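PDB 5DJS: tetratricopeptide TPR_2 repeat protein from Thermobaculum terrenum, which is of unknown function but joins tetratricopeptide repeats to a GT-B-type glycosyl transferase family 41 region and carries uridine-5'-diphosphate in the model. Local coordinates for residues 13-17 and 27-32; 80-85 and 99-103; 109-115 and 138-143. The protein carries 1 engineered substitution. All blocks are in the same frame, centred on the assembly; numbering follows the deposited sequence.

Contact 1: 13-17 and 27-32; sequences LSHAH and ASERAC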
loop_
_atom_site.group_PDB
_atom_site.type_symbol
_atom_site.label_atom_id
_atom_site.label_comp_id
_atom_site.label_asym_id
_atom_site.label_seq_id
_atom_site.Cartn_x
_atom_site.Cartn_y
_atom_site.Cartn_z
ATOM N N LEU A 13 11.915 -19.168 22.503
ATOM C CA LEU A 13 12.263 -18.015 21.666
ATOM C C LEU A 13 12.469 -18.387 20.187
ATOM O O LEU A 13 12.077 -17.628 19.298
ATOM C CB LEU A 13 13.483 -17.276 22.234
ATOM C CG LEU A 13 13.472 -15.741 22.322
ATOM C CD1 LEU A 13 12.138 -15.142 22.761
ATOM C CD2 LEU A 13 14.577 -15.281 23.274
ATOM N N SER A 14 13.063 -19.550 19.926
ATOM C CA SER A 14 13.177 -20.063 18.554
ATOM C C SER A 14 11.839 -20.596 18.036
ATOM O O SER A 14 11.522 -20.406 16.862
ATOM C CB SER A 14 14.248 -21.146 18.454
ATOM O OG SER A 14 14.102 -22.087 19.496
ATOM N N HIS A 15 11.069 -21.263 18.900
ATOM C CA HIS A 15 9.697 -21.687 18.563
ATOM C C HIS A 15 8.824 -20.486 18.176
ATOM O O HIS A 15 8.039 -20.562 17.227
ATOM C CB HIS A 15 9.060 -22.470 19.729
ATOM C CG HIS A 15 7.614 -22.823 19.522
ATOM N ND1 HIS A 15 6.597 -22.262 20.266
ATOM C CD2 HIS A 15 7.016 -23.682 18.660
ATOM C CE1 HIS A 15 5.436 -22.757 19.871
ATOM N NE2 HIS A 15 5.663 -23.619 18.896
ATOM N N ALA A 16 8.980 -19.386 18.910
ATOM C CA ALA A 16 8.228 -18.162 18.652
ATOM C C ALA A 16 8.598 -17.543 17.310
ATOM O O ALA A 16 7.720 -17.087 16.581
ATOM C CB ALA A 16 8.454 -17.159 19.773
ATOM N N HIS A 17 9.892 -17.527 16.997
ATOM C CA HIS A 17 10.375 -17.023 15.705
ATOM C C HIS A 17 9.944 -17.884 14.501
ATOM O O HIS A 17 9.680 -17.346 13.425
ATOM C CB HIS A 17 11.904 -16.868 15.709
ATOM C CG HIS A 17 12.388 -15.645 16.426
ATOM N ND1 HIS A 17 11.976 -14.374 16.091
ATOM C CD2 HIS A 17 13.271 -15.498 17.440
ATOM C CE1 HIS A 17 12.572 -13.497 16.879
ATOM N NE2 HIS A 17 13.362 -14.154 17.708
ATOM N N ALA A 27 0.170 -18.449 18.134
ATOM C CA ALA A 27 1.154 -19.344 18.751
ATOM C C ALA A 27 2.460 -18.640 19.117
ATOM O O ALA A 27 3.068 -18.974 20.135
ATOM C CB ALA A 27 1.439 -20.532 17.843
ATOM N N SER A 28 2.905 -17.701 18.279
ATOM C CA SER A 28 4.114 -16.911 18.566
ATOM C C SER A 28 3.900 -15.985 19.767
ATOM O O SER A 28 4.771 -15.873 20.629
ATOM C CB SER A 28 4.541 -16.092 17.345
ATOM O OG SER A 28 5.799 -15.471 17.558
ATOM N N GLU A 29 2.739 -15.332 19.808
ATOM C CA GLU A 29 2.344 -14.486 20.936
ATOM C C GLU A 29 2.382 -15.252 22.260
ATOM O O GLU A 29 3.006 -14.800 23.214
ATOM C CB GLU A 29 0.939 -13.893 20.714
ATOM C CG GLU A 29 0.348 -13.178 21.931
ATOM C CD GLU A 29 -1.057 -12.642 21.710
ATOM O OE1 GLU A 29 -1.915 -13.386 21.191
ATOM O OE2 GLU A 29 -1.313 -11.479 22.085
ATOM N N ARG A 30 1.709 -16.399 22.324
ATOM C CA ARG A 30 1.572 -17.115 23.602
ATOM C C ARG A 30 2.932 -17.641 24.100
ATOM O O ARG A 30 3.173 -17.709 25.312
ATOM C CB ARG A 30 0.466 -18.204 23.550
ATOM C CG ARG A 30 0.877 -19.650 23.255
ATOM C CD ARG A 30 -0.286 -20.623 23.479
ATOM N NE ARG A 30 -1.420 -20.344 22.595
ATOM C CZ ARG A 30 -1.574 -20.802 21.347
ATOM N NH1 ARG A 30 -0.675 -21.605 20.774
ATOM N NH2 ARG A 30 -2.657 -20.449 20.657
ATOM N N ALA A 31 3.814 -17.979 23.161
ATOM C CA ALA A 31 5.196 -18.355 23.476
ATOM C C ALA A 31 6.009 -17.171 24.014
ATOM O O ALA A 31 6.797 -17.332 24.944
ATOM C CB ALA A 31 5.876 -18.942 22.246
ATOM N N CYS A 32 5.823 -15.991 23.419
ATOM C CA CYS A 32 6.441 -14.750 23.927
ATOM C C CYS A 32 5.994 -14.398 25.349
ATOM O O CYS A 32 6.797 -13.919 26.141
ATOM C CB CYS A 32 6.144 -13.556 23.020
ATOM S SG CYS A 32 7.110 -13.460 21.509
#

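Contact 2: 80-85 and 99-103; sequences HYNLGN and SLHHA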
loop_
_atom_site.group_PDB
_atom_site.type_symbol
_atom_site.label_atom_id
_atom_site.label_comp_id
_atom_site.label_asym_id
_atom_site.label_seq_id
_atom_site.Cartn_x
_atom_site.Cartn_y
_atom_site.Cartn_z
ATOM N N HIS A 80 14.460 -0.146 17.304
ATOM C CA HIS A 80 14.164 1.199 16.795
ATOM C C HIS A 80 13.411 1.170 15.474
ATOM O O HIS A 80 12.467 1.935 15.297
ATOM C CB HIS A 80 15.437 2.021 16.626
ATOM C CG HIS A 80 16.119 2.343 17.918
ATOM N ND1 HIS A 80 15.774 3.431 18.692
ATOM C CD2 HIS A 80 17.140 1.729 18.563
ATOM C CE1 HIS A 80 16.552 3.469 19.759
ATOM N NE2 HIS A 80 17.387 2.447 19.706
ATOM N N TYR A 81 13.832 0.297 14.560
ATOM C CA TYR A 81 13.158 0.118 13.265
ATOM C C TYR A 81 11.668 -0.150 13.449
ATOM O O TYR A 81 10.829 0.581 12.939
ATOM C CB TYR A 81 13.810 -1.027 12.471
ATOM C CG TYR A 81 13.018 -1.513 11.277
ATOM C CD1 TYR A 81 12.715 -0.656 10.223
ATOM C CD2 TYR A 81 12.575 -2.837 11.200
ATOM C CE1 TYR A 81 11.991 -1.100 9.122
ATOM C CE2 TYR A 81 11.848 -3.290 10.108
ATOM C CZ TYR A 81 11.560 -2.415 9.072
ATOM O OH TYR A 81 10.843 -2.846 7.988
ATOM N N ASN A 82 11.352 -1.182 14.211
ATOM C CA ASN A 82 9.970 -1.588 14.381
ATOM C C ASN A 82 9.114 -0.624 15.178
ATOM O O ASN A 82 7.913 -0.526 14.928
ATOM C CB ASN A 82 9.923 -2.991 14.958
ATOM C CG ASN A 82 10.363 -3.998 13.941
ATOM O OD1 ASN A 82 9.635 -4.262 12.984
ATOM N ND2 ASN A 82 11.567 -4.521 14.087
ATOM N N LEU A 83 9.729 0.081 16.121
ATOM C CA LEU A 83 9.061 1.175 16.818
ATOM C C LEU A 83 8.688 2.275 15.837
ATOM O O LEU A 83 7.566 2.770 15.867
ATOM C CB LEU A 83 9.942 1.755 17.922
ATOM C CG LEU A 83 9.351 2.958 18.648
ATOM C CD1 LEU A 83 8.070 2.579 19.381
ATOM C CD2 LEU A 83 10.383 3.551 19.597
ATOM N N GLY A 84 9.626 2.655 14.974
ATOM C CA GLY A 84 9.364 3.652 13.933
ATOM C C GLY A 84 8.185 3.308 13.027
ATOM O O GLY A 84 7.347 4.176 12.736
ATOM N N ASN A 85 8.099 2.040 12.604
ATOM C CA ASN A 85 6.984 1.587 11.759
ATOM C C ASN A 85 5.643 1.645 12.478
ATOM O O ASN A 85 4.649 2.084 11.895
ATOM C CB ASN A 85 7.207 0.169 11.198
ATOM C CG ASN A 85 8.235 0.111 10.053
ATOM O OD1 ASN A 85 8.874 -0.925 9.868
ATOM N ND2 ASN A 85 8.385 1.186 9.274
ATOM N N SER A 99 12.704 7.576 14.802
ATOM C CA SER A 99 13.046 6.191 15.154
ATOM C C SER A 99 13.755 5.428 14.007
ATOM O O SER A 99 14.696 4.663 14.255
ATOM C CB SER A 99 11.821 5.416 15.622
ATOM O OG SER A 99 11.742 5.433 17.027
ATOM N N LEU A 100 13.296 5.638 12.772
ATOM C CA LEU A 100 13.922 5.027 11.597
ATOM C C LEU A 100 15.341 5.565 11.386
ATOM O O LEU A 100 16.242 4.793 11.069
ATOM C CB LEU A 100 13.058 5.233 10.340
ATOM C CG LEU A 100 12.005 4.208 9.884
ATOM C CD1 LEU A 100 11.720 3.117 10.896
ATOM C CD2 LEU A 100 10.709 4.900 9.465
ATOM N N HIS A 101 15.539 6.871 11.568
ATOM C CA HIS A 101 16.884 7.465 11.543
ATOM C C HIS A 101 17.805 6.791 12.551
ATOM O O HIS A 101 18.937 6.453 12.212
ATOM C CB HIS A 101 16.862 8.983 11.815
ATOM C CG HIS A 101 16.519 9.811 10.617
ATOM N ND1 HIS A 101 17.438 10.117 9.634
ATOM C CD2 HIS A 101 15.359 10.397 10.243
ATOM C CE1 HIS A 101 16.853 10.846 8.700
ATOM N NE2 HIS A 101 15.591 11.029 9.044
ATOM N N HIS A 102 17.323 6.596 13.777
ATOM C CA HIS A 102 18.125 5.960 14.819
ATOM C C HIS A 102 18.577 4.571 14.400
ATOM O O HIS A 102 19.728 4.209 14.631
ATOM C CB HIS A 102 17.376 5.886 16.161
ATOM C CG HIS A 102 17.180 7.216 16.815
ATOM N ND1 HIS A 102 18.167 8.179 16.856
ATOM C CD2 HIS A 102 16.112 7.743 17.460
ATOM C CE1 HIS A 102 17.712 9.245 17.490
ATOM N NE2 HIS A 102 16.469 9.007 17.868
ATOM N N ALA A 103 17.673 3.814 13.780
ATOM C CA ALA A 103 17.957 2.451 13.356
ATOM C C ALA A 103 19.059 2.424 12.302
ATOM O O ALA A 103 19.917 1.539 12.323
ATOM C CB ALA A 103 16.694 1.788 12.829
#

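Contact 3: 109-115 and 138-143; sequences DYHRAHS and DWARRY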
loop_
_atom_site.group_PDB
_atom_site.type_symbol
_atom_site.label_atom_id
_atom_site.label_comp_id
_atom_site.label_asym_id
_atom_site.label_seq_id
_atom_site.Cartn_x
_atom_site.Cartn_y
_atom_site.Cartn_z
ATOM N N ASP A 109 23.989 -0.270 7.362
ATOM C CA ASP A 109 23.636 -1.199 6.282
ATOM C C ASP A 109 22.312 -1.950 6.544
ATOM O O ASP A 109 22.213 -3.159 6.328
ATOM C CB ASP A 109 24.811 -2.146 5.942
ATOM C CG ASP A 109 25.110 -3.178 7.031
ATOM O OD1 ASP A 109 24.659 -3.032 8.189
ATOM O OD2 ASP A 109 25.819 -4.150 6.706
ATOM N N TYR A 110 21.296 -1.207 6.979
ATOM C CA TYR A 110 19.978 -1.751 7.304
ATOM C C TYR A 110 19.063 -1.453 6.113
ATOM O O TYR A 110 18.377 -0.426 6.099
ATOM C CB TYR A 110 19.440 -1.080 8.586
ATOM C CG TYR A 110 18.401 -1.849 9.394
ATOM C CD1 TYR A 110 17.572 -2.826 8.818
ATOM C CD2 TYR A 110 18.212 -1.559 10.741
ATOM C CE1 TYR A 110 16.624 -3.504 9.571
ATOM C CE2 TYR A 110 17.268 -2.238 11.501
ATOM C CZ TYR A 110 16.476 -3.205 10.914
ATOM O OH TYR A 110 15.540 -3.874 11.682
ATOM N N HIS A 111 19.040 -2.349 5.121
ATOM C CA HIS A 111 18.246 -2.124 3.906
ATOM C C HIS A 111 16.715 -2.011 4.121
ATOM O O HIS A 111 16.051 -1.310 3.360
ATOM C CB HIS A 111 18.591 -3.138 2.786
ATOM C CG HIS A 111 18.268 -4.569 3.101
ATOM N ND1 HIS A 111 19.150 -5.593 2.844
ATOM C CD2 HIS A 111 17.166 -5.154 3.631
ATOM C CE1 HIS A 111 18.614 -6.743 3.209
ATOM N NE2 HIS A 111 17.410 -6.503 3.694
ATOM N N ARG A 112 16.166 -2.672 5.145
ATOM C CA ARG A 112 14.714 -2.623 5.409
ATOM C C ARG A 112 14.314 -1.305 6.062
ATOM O O ARG A 112 13.257 -0.765 5.762
ATOM C CB ARG A 112 14.238 -3.810 6.259
ATOM C CG ARG A 112 13.840 -5.031 5.441
ATOM C CD ARG A 112 13.250 -6.138 6.303
ATOM N NE ARG A 112 11.940 -5.771 6.858
ATOM C CZ ARG A 112 11.245 -6.488 7.747
ATOM N NH1 ARG A 112 11.712 -7.645 8.220
ATOM N NH2 ARG A 112 10.066 -6.039 8.177
ATOM N N ALA A 113 15.170 -0.791 6.946
ATOM C CA ALA A 113 14.960 0.510 7.597
ATOM C C ALA A 113 15.139 1.648 6.603
ATOM O O ALA A 113 14.456 2.660 6.683
ATOM C CB ALA A 113 15.922 0.685 8.765
ATOM N N HIS A 114 16.058 1.468 5.663
ATOM C CA HIS A 114 16.292 2.434 4.595
ATOM C C HIS A 114 15.062 2.522 3.672
ATOM O O HIS A 114 14.670 3.623 3.301
ATOM C CB HIS A 114 17.551 2.033 3.817
ATOM C CG HIS A 114 18.188 3.143 3.037
ATOM N ND1 HIS A 114 17.513 3.901 2.103
ATOM C CD2 HIS A 114 19.465 3.586 3.020
ATOM C CE1 HIS A 114 18.338 4.781 1.569
ATOM N NE2 HIS A 114 19.529 4.609 2.105
ATOM N N SER A 115 14.461 1.379 3.315
ATOM C CA SER A 115 13.179 1.354 2.576
ATOM C C SER A 115 12.085 2.037 3.389
ATOM O O SER A 115 11.440 2.984 2.918
ATOM C CB SER A 115 12.696 -0.075 2.290
ATOM O OG SER A 115 13.485 -0.733 1.333
ATOM N N ASP A 138 20.008 6.357 -3.333
ATOM C CA ASP A 138 21.004 5.973 -2.316
ATOM C C ASP A 138 20.839 4.516 -1.930
ATOM O O ASP A 138 21.805 3.791 -1.889
ATOM C CB ASP A 138 20.908 6.864 -1.066
ATOM C CG ASP A 138 22.205 6.892 -0.255
ATOM O OD1 ASP A 138 22.376 6.065 0.662
ATOM O OD2 ASP A 138 23.045 7.775 -0.518
ATOM N N TRP A 139 19.597 4.100 -1.689
ATOM C CA TRP A 139 19.262 2.709 -1.373
ATOM C C TRP A 139 19.714 1.769 -2.473
ATOM O O TRP A 139 20.405 0.786 -2.211
ATOM C CB TRP A 139 17.744 2.576 -1.185
ATOM C CG TRP A 139 17.231 1.215 -0.858
ATOM C CD1 TRP A 139 17.120 0.657 0.368
ATOM C CD2 TRP A 139 16.709 0.267 -1.779
ATOM N NE1 TRP A 139 16.561 -0.597 0.286
ATOM C CE2 TRP A 139 16.304 -0.864 -1.031
ATOM C CE3 TRP A 139 16.546 0.257 -3.172
ATOM C CZ2 TRP A 139 15.746 -1.995 -1.629
ATOM C CZ3 TRP A 139 15.974 -0.875 -3.770
ATOM C CH2 TRP A 139 15.590 -1.983 -2.996
ATOM N N ALA A 140 19.302 2.088 -3.697
ATOM C CA ALA A 140 19.556 1.255 -4.870
ATOM C C ALA A 140 21.036 1.059 -5.069
ATOM O O ALA A 140 21.501 -0.074 -5.231
ATOM C CB ALA A 140 18.952 1.894 -6.115
ATOM N N ARG A 141 21.766 2.166 -5.050
ATOM C CA ARG A 141 23.229 2.143 -5.187
ATOM C C ARG A 141 23.890 1.205 -4.175
ATOM O O ARG A 141 24.829 0.499 -4.515
ATOM C CB ARG A 141 23.796 3.559 -5.047
ATOM C CG ARG A 141 25.160 3.761 -5.683
ATOM C CD ARG A 141 25.837 5.026 -5.172
ATOM N NE ARG A 141 25.933 5.024 -3.698
ATOM C CZ ARG A 141 25.356 5.897 -2.862
ATOM N NH1 ARG A 141 24.635 6.931 -3.302
ATOM N NH2 ARG A 141 25.520 5.740 -1.551
ATOM N N ARG A 142 23.381 1.194 -2.947
ATOM C CA ARG A 142 23.938 0.377 -1.876
ATOM C C ARG A 142 23.626 -1.105 -2.029
ATOM O O ARG A 142 24.522 -1.930 -1.871
ATOM C CB ARG A 142 23.431 0.855 -0.509
ATOM C CG ARG A 142 24.036 2.175 -0.064
ATOM C CD ARG A 142 23.488 2.631 1.278
ATOM N NE ARG A 142 23.853 4.021 1.519
ATOM C CZ ARG A 142 25.059 4.455 1.892
ATOM N NH1 ARG A 142 26.065 3.608 2.100
ATOM N NH2 ARG A 142 25.258 5.764 2.064
ATOM N N TYR A 143 22.361 -1.433 -2.321
ATOM C CA TYR A 143 21.849 -2.811 -2.188
ATOM C C TYR A 143 21.386 -3.510 -3.470
ATOM O O TYR A 143 21.221 -4.731 -3.473
ATOM C CB TYR A 143 20.716 -2.833 -1.154
ATOM C CG TYR A 143 21.109 -2.195 0.157
ATOM C CD1 TYR A 143 22.217 -2.661 0.876
ATOM C CD2 TYR A 143 20.400 -1.110 0.670
ATOM C CE1 TYR A 143 22.595 -2.062 2.075
ATOM C CE2 TYR A 143 20.769 -0.510 1.860
ATOM C CZ TYR A 143 21.858 -0.978 2.557
ATOM O OH TYR A 143 22.157 -0.331 3.725
#

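Contact 1: 13-17 and 27-32
A27 meets H15 at the edge of this contact between helix 5-21 and helix 25-38: its carbonyl oxygen lies obliquely to the imidazole, A27 O being 4.5 Å from H15 CE1, a loose approach. One residue on, S28 makes the polar bond that joins the two helices. Its hydroxyl donates to the backbone carbonyl of A16, with S28 OG 2.7 Å from A16 O. The donor stands 39° out of the plane of that carbonyl, so it comes from above rather than along a lone pair. With OG anti to its own backbone N (chi1 -172°), the hydroxyl reaches the facing helix, and the buried S28 has its polar end satisfied by main chain. This is also where the backbones come nearest, the A16 and S28 CA atoms being 4.3 Å apart.

One turn further along, A31 directs its CB toward helix 5-21. A31 CB packs on A16 CB at 4.0 Å and also lies at the rim of the H15 ring, near its plane, 3.9 Å from H15 ND1. The histidine thus flanks the small apolar patch with an edge and does not lay a face over it. C32 ends the segment with a looser touch, C32 SG to A16 CB at 4.3 Å. The small A16, S28 and A31 at the interface are consistent with an axis separation of 8.4 Å, in an antiparallel helical hairpin resembling those of tetratricopeptide repeats.

Helix 43-56 packs against both members of the pair. S28 touches its L52, and C32 rests on L48 and L49. From helix 5-21, L13 touches E44, which also takes a hydrogen bond from H17; E29 of helix 25-38 makes a weak bond to H53 of helix 43-56.

Contact 2: 80-85 and 99-103
Y81 and L100 cross at a slant in the antiparallel packing of helix 77-89 on helix 93-106, both inside one tetratricopeptide repeat. The tyrosine CG is anti to the backbone N (chi1 167°), which carries the ring to the leucine; Y81 CD1 lies 4.0 Å from L100 CD1, at an oblique angle to the ring. That same leucine methyl also covers main chain, approaching Y81 O and the CA of G84. Closer to the backbone, Y81 CB rests on A103 CB at 4.0 Å.

G84 has no side chain, and S99 packs directly on its backbone, with S99 CB 3.5 Å from G84 CA. The serine's OG turns to L83 instead, S99 OG lying 3.5 Å from L83 CD2. H80 points at the partner helix; its CG sits beside the backbone N (chi1 -67°), setting the imidazole near H102, with H80 ND1 3.9 Å from H102 CB. The two rings are 5.8 Å apart between centroids and inclined at 65°, an oblique pairing. Each is anchored elsewhere: H80 NE2 bonds the carbonyl of P74, and H102 ND1 bonds the carboxylate of E105. G84 and A103 match the small-residue positions of the tetratricopeptide signature, and the helix axes here are only 7.5 Å apart.

Helix 59-72 lies against the first helix through V70 on H80 and L66 on L83. Helix 111-120 packs on both helices, A113 meeting Y81 and A120 meeting L100.

Contact 3: 109-115 and 138-143
An antiparallel pair of helices, 111-120 and 129-143, is joined here inside the glycosyl transferase family 41 range, chiefly by H111 and H114 against W139 and Y143. The W139 indole donates to the carbonyl of H111, with W139 NE1 3.2 Å from H111 O and an N-H...O angle of 144°. The acceptor lies almost in the indole plane. H111 O is gripped twice, since S115 N of its own helix reaches it from the other face of the carbonyl.

Y143 offers a face to H111: H111 CB stands over the ring in a CH-pi contact, 3.6 Å from the Y143 ring centroid. Because the H111 CG lies between the backbone N and the carbonyl carbon (chi1 64°), the imidazole also turns an edge toward that face, a T-shaped pair with planes at 81°. R142 CB covers the opposite face of the tyrosine, so its ring is clasped between the two residues. At the far end of the ring, Y143 OH sits against the backbone of D109.

The H114 side chain comes to the edge of the W139 indole, H114 ND1 3.6 Å from W139 CB, while W139 CA lies over one face of the imidazole. The H114 ring edge faces the D138 carboxylate, H114 NE2 being 3.5 Å from D138 OD1. R142 NE holds D138 OD1 at 2.7 Å in a salt bridge, and R141 adds weak bonds to D138 OD2; together they would probably blunt the carboxylate's charge. With axes 10.5 Å apart, large aromatic side chains bridge this antiparallel pair at the start of the family 41 range, wider-spaced than the repeat hairpin of contact 2 and at most reminiscent of one.

How the contacts relate
All three contacts join antiparallel helices and follow one another along the chain. Contact 1 lies farther out, its centre about 23 Å from that of contact 2 and about 29 Å from that of contact 3, and it touches neither. Contacts 2 and 3 are about 14 Å apart between centres and do meet, mainly through Y81 of helix 77-89, which packs on Y110 and A113 and whose OH forms a weak hydrogen bond with R112; helix 93-106 is also followed in the chain by helix 111-120. This is consistent with a helical array that continues into the family 41 region. The uridine-5'-diphosphate pocket is built from residues such as N337, R400 and T423, and none of the three contacts contributes to it.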